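Local coordinates for protein uncharacterized metal-dependent hydrolase (Pyrococcus horikoshii, PDB 3IGH) that probably hydrolyses carbon-nitrogen bonds other than peptide bonds, as a metal-dependent member of the amidohydrolase family with a TIM-barrel fold, at residues S341-K352 with K381-V392. Residues are numbered along the deposited sequence; the frame is centred on the assembly and turned at random. Where two conformers were deposited one is given.
With SO4 (sulfate ion), chain G.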
ATOM      1  N   SER A 341       5.914  10.821 -30.238  1.00 29.28           N
ATOM      2  CA  SER A 341       5.164  11.372 -31.369  1.00 30.26           C
ATOM      3  C   SER A 341       5.963  11.433 -32.667  1.00 31.89           C
ATOM      4  O   SER A 341       5.406  11.268 -33.750  1.00 30.06           O
ATOM      5  CB  SER A 341       4.645  12.762 -31.010  1.00 30.33           C
ATOM      6  OG  SER A 341       3.908  12.720 -29.792  1.00 32.73           O
ATOM      7  N   LEU A 342       7.266  11.650 -32.533  1.00 28.99           N
ATOM      8  CA  LEU A 342       8.190  11.732 -33.656  1.00 30.67           C
ATOM      9  C   LEU A 342       9.360  10.790 -33.394  1.00 33.55           C
ATOM     10  O   LEU A 342      10.170  11.043 -32.496  1.00 36.53           O
ATOM     11  CB  LEU A 342       8.728  13.152 -33.783  1.00 33.55           C
ATOM     12  CG  LEU A 342       8.030  14.204 -34.636  1.00 48.30           C
ATOM     13  CD1 LEU A 342       8.969  15.369 -34.795  1.00 44.62           C
ATOM     14  CD2 LEU A 342       7.708  13.651 -35.991  1.00 42.75           C
ATOM     15  N   VAL A 343       9.425   9.702 -34.153  1.00 31.02           N
ATOM     16  CA  VAL A 343      10.484   8.700 -34.015  1.00 35.68           C
ATOM     17  C   VAL A 343      11.159   8.505 -35.374  1.00 34.70           C
ATOM     18  O   VAL A 343      10.495   8.141 -36.340  1.00 34.97           O
ATOM     19  CB  VAL A 343       9.921   7.336 -33.532  1.00 40.08           C
ATOM     20  CG1 VAL A 343      11.025   6.284 -33.454  1.00 33.20           C
ATOM     21  CG2 VAL A 343       9.216   7.482 -32.176  1.00 25.95           C
ATOM     22  N   ARG A 344      12.469   8.746 -35.440  1.00 35.27           N
ATOM     23  CA  ARG A 344      13.247   8.569 -36.681  1.00 38.87           C
ATOM     24  C   ARG A 344      13.498   7.088 -36.949  1.00 37.35           C
ATOM     25  O   ARG A 344      13.443   6.287 -36.021  1.00 35.83           O
ATOM     26  CB  ARG A 344      14.594   9.284 -36.570  1.00 33.82           C
ATOM     27  CG  ARG A 344      14.538  10.741 -36.167  1.00 36.41           C
ATOM     28  CD  ARG A 344      15.924  11.401 -36.270  1.00 38.64           C
ATOM     29  NE  ARG A 344      16.915  10.696 -35.458  1.00 32.28           N
ATOM     30  CZ  ARG A 344      17.301  11.067 -34.238  1.00 31.69           C
ATOM     31  NH1 ARG A 344      18.193  10.340 -33.590  1.00 33.31           N
ATOM     32  NH2 ARG A 344      16.801  12.156 -33.658  1.00 35.55           N
ATOM     33  N   ASP A 345      13.803   6.728 -38.201  1.00 41.62           N
ATOM     34  CA  ASP A 345      14.111   5.330 -38.560  1.00 42.22           C
ATOM     35  C   ASP A 345      15.251   4.750 -37.718  1.00 42.74           C
ATOM     36  O   ASP A 345      15.201   3.583 -37.330  1.00 43.04           O
ATOM     37  CB  ASP A 345      14.457   5.174 -40.055  1.00 46.41           C
ATOM     38  CG  ASP A 345      13.276   5.461 -40.986  1.00 64.61           C
ATOM     39  OD1 ASP A 345      13.440   5.244 -42.210  1.00 60.86           O
ATOM     40  OD2 ASP A 345      12.199   5.905 -40.524  1.00 54.14           O
ATOM     41  N   ASP A 346      16.258   5.575 -37.420  1.00 45.05           N
ATOM     42  CA  ASP A 346      17.409   5.152 -36.607  1.00 53.00           C
ATOM     43  C   ASP A 346      17.067   4.909 -35.129  1.00 55.20           C
ATOM     44  O   ASP A 346      17.723   4.113 -34.449  1.00 58.77           O
ATOM     45  CB  ASP A 346      18.570   6.148 -36.746  1.00 58.27           C
ATOM     46  CG  ASP A 346      18.181   7.573 -36.367  1.00 59.36           C
ATOM     47  OD1 ASP A 346      18.146   7.891 -35.157  1.00 75.09           O
ATOM     48  OD2 ASP A 346      17.944   8.385 -37.283  1.00 77.20           O
ATOM     49  N   GLN A 347      16.032   5.588 -34.646  1.00 50.72           N
ATOM     50  CA  GLN A 347      15.606   5.465 -33.254  1.00 46.39           C
ATOM     51  C   GLN A 347      14.801   4.193 -32.982  1.00 44.30           C
ATOM     52  O   GLN A 347      14.677   3.775 -31.830  1.00 45.01           O
ATOM     53  CB  GLN A 347      14.806   6.696 -32.838  1.00 38.95           C
ATOM     54  CG  GLN A 347      15.656   7.938 -32.656  1.00 33.72           C
ATOM     55  CD  GLN A 347      14.834   9.155 -32.362  1.00 35.78           C
ATOM     56  OE1 GLN A 347      13.811   9.393 -32.999  1.00 35.43           O
ATOM     57  NE2 GLN A 347      15.273   9.947 -31.393  1.00 35.96           N
ATOM     58  N   LEU A 348      14.257   3.593 -34.042  1.00 39.84           N
ATOM     59  CA  LEU A 348      13.487   2.356 -33.941  1.00 39.62           C
ATOM     60  C   LEU A 348      14.320   1.206 -33.381  1.00 43.28           C
ATOM     61  O   LEU A 348      13.856   0.472 -32.515  1.00 37.79           O
ATOM     62  CB  LEU A 348      12.894   1.963 -35.298  1.00 41.40           C
ATOM     63  CG  LEU A 348      11.733   2.791 -35.859  1.00 43.44           C
ATOM     64  CD1 LEU A 348      11.472   2.426 -37.312  1.00 41.34           C
ATOM     65  CD2 LEU A 348      10.461   2.603 -35.030  1.00 42.56           C
ATOM     66  N   GLU A 349      15.555   1.069 -33.861  1.00 44.90           N
ATOM     67  CA  GLU A 349      16.444   0.012 -33.383  1.00 44.41           C
ATOM     68  C   GLU A 349      16.921   0.283 -31.952  1.00 39.30           C
ATOM     69  O   GLU A 349      17.115  -0.648 -31.168  1.00 38.60           O
ATOM     70  CB  GLU A 349      17.639  -0.161 -34.332  1.00 49.07           C
ATOM     71  CG  GLU A 349      18.420  -1.479 -34.165  1.00 69.20           C
ATOM     72  CD  GLU A 349      17.611  -2.729 -34.529  1.00 78.12           C
ATOM     73  OE1 GLU A 349      17.905  -3.806 -33.968  1.00 82.14           O
ATOM     74  OE2 GLU A 349      16.688  -2.645 -35.373  1.00 78.96           O
ATOM     75  N   ARG A 350      17.096   1.558 -31.612  1.00 36.80           N
ATOM     76  CA  ARG A 350      17.499   1.921 -30.254  1.00 37.73           C
ATOM     77  C   ARG A 350      16.379   1.630 -29.251  1.00 38.47           C
ATOM     78  O   ARG A 350      16.634   1.073 -28.178  1.00 33.42           O
ATOM     79  CB  ARG A 350      17.945   3.378 -30.176  1.00 37.16           C
ATOM     80  CG  ARG A 350      18.683   3.676 -28.893  1.00 34.15           C
ATOM     81  CD  ARG A 350      19.313   5.036 -28.889  1.00 34.81           C
ATOM     82  NE  ARG A 350      19.993   5.241 -27.617  1.00 37.87           N
ATOM     83  CZ  ARG A 350      20.181   6.422 -27.043  1.00 35.29           C
ATOM     84  NH1 ARG A 350      20.825   6.492 -25.882  1.00 38.32           N
ATOM     85  NH2 ARG A 350      19.733   7.532 -27.625  1.00 37.76           N
ATOM     86  N   VAL A 351      15.144   1.968 -29.627  1.00 36.58           N
ATOM     87  CA  VAL A 351      13.947   1.598 -28.849  1.00 39.38           C
ATOM     88  C   VAL A 351      13.908   0.081 -28.609  1.00 37.81           C
ATOM     89  O   VAL A 351      13.721  -0.377 -27.475  1.00 34.73           O
ATOM     90  CB  VAL A 351      12.636   2.108 -29.536  1.00 37.42           C
ATOM     91  CG1 VAL A 351      11.398   1.389 -29.002  1.00 35.01           C
ATOM     92  CG2 VAL A 351      12.491   3.629 -29.355  1.00 38.08           C
ATOM     93  N   LYS A 352      14.132  -0.684 -29.678  1.00 40.80           N
ATOM     94  CA  LYS A 352      14.169  -2.146 -29.609  1.00 38.44           C
ATOM     95  C   LYS A 352      15.246  -2.649 -28.648  1.00 41.20           C
ATOM     96  O   LYS A 352      14.969  -3.478 -27.776  1.00 39.31           O
ATOM     97  CB  LYS A 352      14.389  -2.745 -31.004  1.00 39.36           C
ATOM     98  CG  LYS A 352      14.321  -4.266 -31.045  1.00 44.89           C
ATOM     99  CD  LYS A 352      14.521  -4.791 -32.452  1.00 57.50           C
ATOM    100  CE  LYS A 352      14.252  -6.284 -32.518  1.00 79.31           C
ATOM    101  NZ  LYS A 352      14.241  -6.773 -33.926  1.00 93.85           N
ATOM    102  N   LYS A 381       6.988  10.755 -42.110  1.00 31.49           N
ATOM    103  CA  LYS A 381       7.125   9.315 -41.849  1.00 35.23           C
ATOM    104  C   LYS A 381       7.455   8.983 -40.387  1.00 34.57           C
ATOM    105  O   LYS A 381       7.269   7.846 -39.948  1.00 37.84           O
ATOM    106  CB  LYS A 381       8.169   8.688 -42.782  1.00 39.78           C
ATOM    107  CG  LYS A 381       9.575   9.269 -42.658  1.00 56.62           C
ATOM    108  CD  LYS A 381      10.568   8.506 -43.532  1.00 55.41           C
ATOM    109  CE  LYS A 381      11.754   9.377 -43.940  1.00 72.48           C
ATOM    110  NZ  LYS A 381      12.804   9.476 -42.887  1.00 81.93           N
ATOM    111  N   TRP A 382       7.915   9.986 -39.640  1.00 35.02           N
ATOM    112  CA  TRP A 382       8.248   9.824 -38.227  1.00 33.33           C
ATOM    113  C   TRP A 382       7.037   9.988 -37.316  1.00 36.63           C
ATOM    114  O   TRP A 382       7.113   9.676 -36.126  1.00 32.02           O
ATOM    115  CB  TRP A 382       9.274  10.859 -37.780  1.00 35.43           C
ATOM    116  CG  TRP A 382      10.584  10.909 -38.518  1.00 38.21           C
ATOM    117  CD1 TRP A 382      11.069  10.015 -39.435  1.00 37.76           C
ATOM    118  CD2 TRP A 382      11.596  11.904 -38.353  1.00 34.33           C
ATOM    119  NE1 TRP A 382      12.312  10.414 -39.870  1.00 39.90           N
ATOM    120  CE2 TRP A 382      12.660  11.569 -39.220  1.00 32.70           C
ATOM    121  CE3 TRP A 382      11.702  13.059 -37.562  1.00 35.00           C
ATOM    122  CZ2 TRP A 382      13.819  12.345 -39.317  1.00 37.83           C
ATOM    123  CZ3 TRP A 382      12.857  13.821 -37.649  1.00 40.12           C
ATOM    124  CH2 TRP A 382      13.893  13.465 -38.528  1.00 34.21           C
ATOM    125  N   VAL A 383       5.930  10.477 -37.873  1.00 35.36           N
ATOM    126  CA  VAL A 383       4.776  10.926 -37.083  1.00 33.21           C
ATOM    127  C   VAL A 383       3.843   9.778 -36.691  1.00 36.56           C
ATOM    128  O   VAL A 383       3.325   9.074 -37.565  1.00 35.85           O
ATOM    129  CB  VAL A 383       3.969  12.026 -37.845  1.00 32.31           C
ATOM    130  CG1 VAL A 383       2.712  12.407 -37.089  1.00 35.16           C
ATOM    131  CG2 VAL A 383       4.817  13.260 -38.067  1.00 30.28           C
ATOM    132  N   TYR A 384       3.628   9.609 -35.380  1.00 32.99           N
ATOM    133  CA  TYR A 384       2.676   8.628 -34.822  1.00 32.15           C
ATOM    134  C   TYR A 384       2.730   7.289 -35.548  1.00 33.21           C
ATOM    135  O   TYR A 384       1.705   6.769 -36.027  1.00 34.22           O
ATOM    136  CB  TYR A 384       1.250   9.194 -34.828  1.00 31.91           C
ATOM    137  CG  TYR A 384       1.082  10.447 -33.985  1.00 33.24           C
ATOM    138  CD1 TYR A 384       1.517  10.495 -32.651  1.00 28.88           C
ATOM    139  CD2 TYR A 384       0.462  11.574 -34.509  1.00 32.47           C
ATOM    140  CE1 TYR A 384       1.353  11.662 -31.890  1.00 30.31           C
ATOM    141  CE2 TYR A 384       0.303  12.719 -33.766  1.00 37.91           C
ATOM    142  CZ  TYR A 384       0.751  12.765 -32.464  1.00 35.39           C
ATOM    143  OH  TYR A 384       0.574  13.922 -31.745  1.00 33.99           O
ATOM    144  N   ARG A 385       3.936   6.745 -35.652  1.00 30.22           N
ATOM    145  CA  ARG A 385       4.178   5.581 -36.511  1.00 30.02           C
ATOM    146  C   ARG A 385       3.900   4.271 -35.785  1.00 35.47           C
ATOM    147  O   ARG A 385       4.795   3.448 -35.567  1.00 34.75           O
ATOM    148  CB  ARG A 385       5.580   5.642 -37.159  1.00 33.90           C
ATOM    149  CG  ARG A 385       6.768   5.749 -36.199  1.00 34.81           C
ATOM    150  CD  ARG A 385       8.060   6.142 -36.912  1.00 34.15           C
ATOM    151  NE  ARG A 385       8.416   5.273 -38.033  1.00 32.79           N
ATOM    152  CZ  ARG A 385       9.553   5.358 -38.728  1.00 33.73           C
ATOM    153  NH1 ARG A 385      10.469   6.270 -38.425  1.00 31.58           N
ATOM    154  NH2 ARG A 385       9.777   4.524 -39.733  1.00 40.21           N
ATOM    155  N   PHE A 386       2.624   4.065 -35.457  1.00 35.27           N
ATOM    156  CA  PHE A 386       2.224   3.022 -34.503  1.00 35.50           C
ATOM    157  C   PHE A 386       2.510   1.597 -34.965  1.00 39.00           C
ATOM    158  O   PHE A 386       2.872   0.750 -34.153  1.00 35.01           O
ATOM    159  CB  PHE A 386       0.747   3.153 -34.126  1.00 32.05           C
ATOM    160  CG  PHE A 386       0.370   4.500 -33.573  1.00 32.91           C
ATOM    161  CD1 PHE A 386      -0.863   5.063 -33.894  1.00 31.42           C
ATOM    162  CD2 PHE A 386       1.233   5.210 -32.736  1.00 35.08           C
ATOM    163  CE1 PHE A 386      -1.232   6.299 -33.390  1.00 37.09           C
ATOM    164  CE2 PHE A 386       0.869   6.461 -32.240  1.00 32.15           C
ATOM    165  CZ  PHE A 386      -0.371   6.998 -32.556  1.00 31.18           C
ATOM    166  N   LYS A 387       2.336   1.342 -36.262  1.00 38.51           N
ATOM    167  CA  LYS A 387       2.639   0.035 -36.828  1.00 43.11           C
ATOM    168  C   LYS A 387       4.130  -0.288 -36.708  1.00 37.26           C
ATOM    169  O   LYS A 387       4.481  -1.375 -36.255  1.00 35.71           O
ATOM    170  CB  LYS A 387       2.148  -0.083 -38.278  1.00 42.36           C
ATOM    171  CG  LYS A 387       2.202  -1.524 -38.808  1.00 52.78           C
ATOM    172  CD  LYS A 387       1.616  -1.660 -40.208  1.00 59.47           C
ATOM    173  CE  LYS A 387       1.364  -3.127 -40.555  1.00 72.55           C
ATOM    174  NZ  LYS A 387       0.765  -3.296 -41.911  1.00 77.46           N
ATOM    175  N   ASP A 388       4.989   0.668 -37.071  1.00 35.18           N
ATOM    176  CA  ASP A 388       6.439   0.534 -36.872  1.00 36.65           C
ATOM    177  C   ASP A 388       6.838   0.328 -35.405  1.00 44.46           C
ATOM    178  O   ASP A 388       7.691  -0.504 -35.107  1.00 36.48           O
ATOM    179  CB  ASP A 388       7.189   1.752 -37.426  1.00 36.27           C
ATOM    180  CG  ASP A 388       7.019   1.912 -38.926  1.00 47.42           C
ATOM    181  OD1 ASP A 388       6.737   0.900 -39.601  1.00 44.19           O
ATOM    182  OD2 ASP A 388       7.160   3.053 -39.423  1.00 45.10           O
ATOM    183  N   LEU A 389       6.230   1.092 -34.498  1.00 37.65           N
ATOM    184  CA  LEU A 389       6.573   1.022 -33.070  1.00 36.57           C
ATOM    185  C   LEU A 389       6.154  -0.301 -32.411  1.00 34.45           C
ATOM    186  O   LEU A 389       6.880  -0.836 -31.559  1.00 37.41           O
ATOM    187  CB  LEU A 389       5.972   2.216 -32.317  1.00 32.88           C
ATOM    188  CG  LEU A 389       6.504   3.598 -32.718  1.00 31.23           C
ATOM    189  CD1 LEU A 389       5.670   4.735 -32.122  1.00 33.84           C
ATOM    190  CD2 LEU A 389       7.986   3.753 -32.342  1.00 35.80           C
ATOM    191  N   MET A 390       5.000  -0.831 -32.832  1.00 37.94           N
ATOM    192  CA  MET A 390       4.457  -2.088 -32.312  0.50 39.71           C
ATOM    193  C   MET A 390       5.416  -3.251 -32.602  1.00 42.02           C
ATOM    194  O   MET A 390       5.458  -4.243 -31.866  1.00 42.79           O
ATOM    195  CB  MET A 390       3.087  -2.355 -32.947  0.50 42.47           C
ATOM    196  CG  MET A 390       2.034  -2.980 -32.034  0.50 49.40           C
ATOM    197  SD  MET A 390       0.368  -2.916 -32.757  0.50 37.90           S
ATOM    198  CE  MET A 390       0.681  -3.666 -34.359  0.50 35.13           C
ATOM    199  N   LYS A 391       6.185  -3.114 -33.680  1.00 42.83           N
ATOM    200  CA  LYS A 391       7.176  -4.107 -34.086  1.00 47.09           C
ATOM    201  C   LYS A 391       8.401  -4.124 -33.165  1.00 48.88           C
ATOM    202  O   LYS A 391       9.040  -5.162 -33.003  1.00 51.94           O
ATOM    203  CB  LYS A 391       7.619  -3.829 -35.526  1.00 45.72           C
ATOM    204  CG  LYS A 391       8.028  -5.057 -36.324  1.00 69.51           C
ATOM    205  CD  LYS A 391       7.783  -4.847 -37.819  1.00 84.41           C
ATOM    206  CE  LYS A 391       6.302  -5.004 -38.169  1.00 93.22           C
ATOM    207  NZ  LYS A 391       5.967  -4.467 -39.517  1.00 87.45           N
ATOM    208  N   VAL A 392       8.726  -2.980 -32.567  1.00 40.18           N
ATOM    209  CA  VAL A 392       9.950  -2.859 -31.763  1.00 39.23           C
ATOM    210  C   VAL A 392       9.723  -2.739 -30.245  1.00 42.00           C
ATOM    211  O   VAL A 392      10.667  -2.878 -29.471  1.00 37.75           O
ATOM    212  CB  VAL A 392      10.901  -1.734 -32.279  1.00 39.41           C
ATOM    213  CG1 VAL A 392      11.400  -2.056 -33.696  1.00 41.69           C
ATOM    214  CG2 VAL A 392      10.234  -0.356 -32.226  1.00 34.56           C
TER
HETATM  215  S   SO4 G   6      15.630   8.685 -40.782  0.75 62.14           S
HETATM  216  O1  SO4 G   6      14.212   8.532 -40.486  0.75 53.94           O
HETATM  217  O2  SO4 G   6      16.012  10.087 -40.630  0.75 61.87           O
HETATM  218  O3  SO4 G   6      16.433   7.892 -39.848  0.75 57.96           O
HETATM  219  O4  SO4 G   6      15.871   8.244 -42.153  0.75 60.71           O
HETATM  220  O   HOH W   1       2.030  14.477 -29.470  1.00 38.38           O
HETATM  221  O   HOH W   2      11.430  -1.910 -26.910  1.00 46.81           O
HETATM  222  O   HOH W   3      12.617  -4.645 -27.465  1.00 46.40           O
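Leu348 is the main bump of helix 345-352: its CD2 drops into the hollow between Leu389 and Val392 on helix 386-392, 3.8 Å from Leu389 CD2, while CD1 lies over one face of the Arg385 guanidinium, opposite Lys381 O. Val343 meets Leu389 tip to tip, and Val392 pushes its CB up to Leu348 O and Lys352 CB. The axes of segments 345-352 and 386-392 come within 9.4 Å, their directions 30° apart. Leu342 and Val383 form a single backbone bridge, and the Trp382 indole carries Arg344 CG over its six-membered ring. Arg385 CG sits between backbone N and carbonyl carbon (chi1 57°), and a bend at chi3 brings NH1 to Val343 O at 2.8 Å, in the guanidinium plane. At the same edge, NH1 and NH2 grip Asp345 OD2, while NE and NH2 hold Asp388 OD2. A methionine here would probably leave both carboxylates without their shared cation and Val343 O without this donor. A sulfate, probably from the crystallisation liquor, accepts from Asp345 N and Trp382 NE1 through O1. In this outer layer of the amidohydrolase fold, five bonds to three acceptors fix the guanidinium's rotation, and its charge probably offsets the two acids, whose OD2 atoms lie 5.9 Å apart.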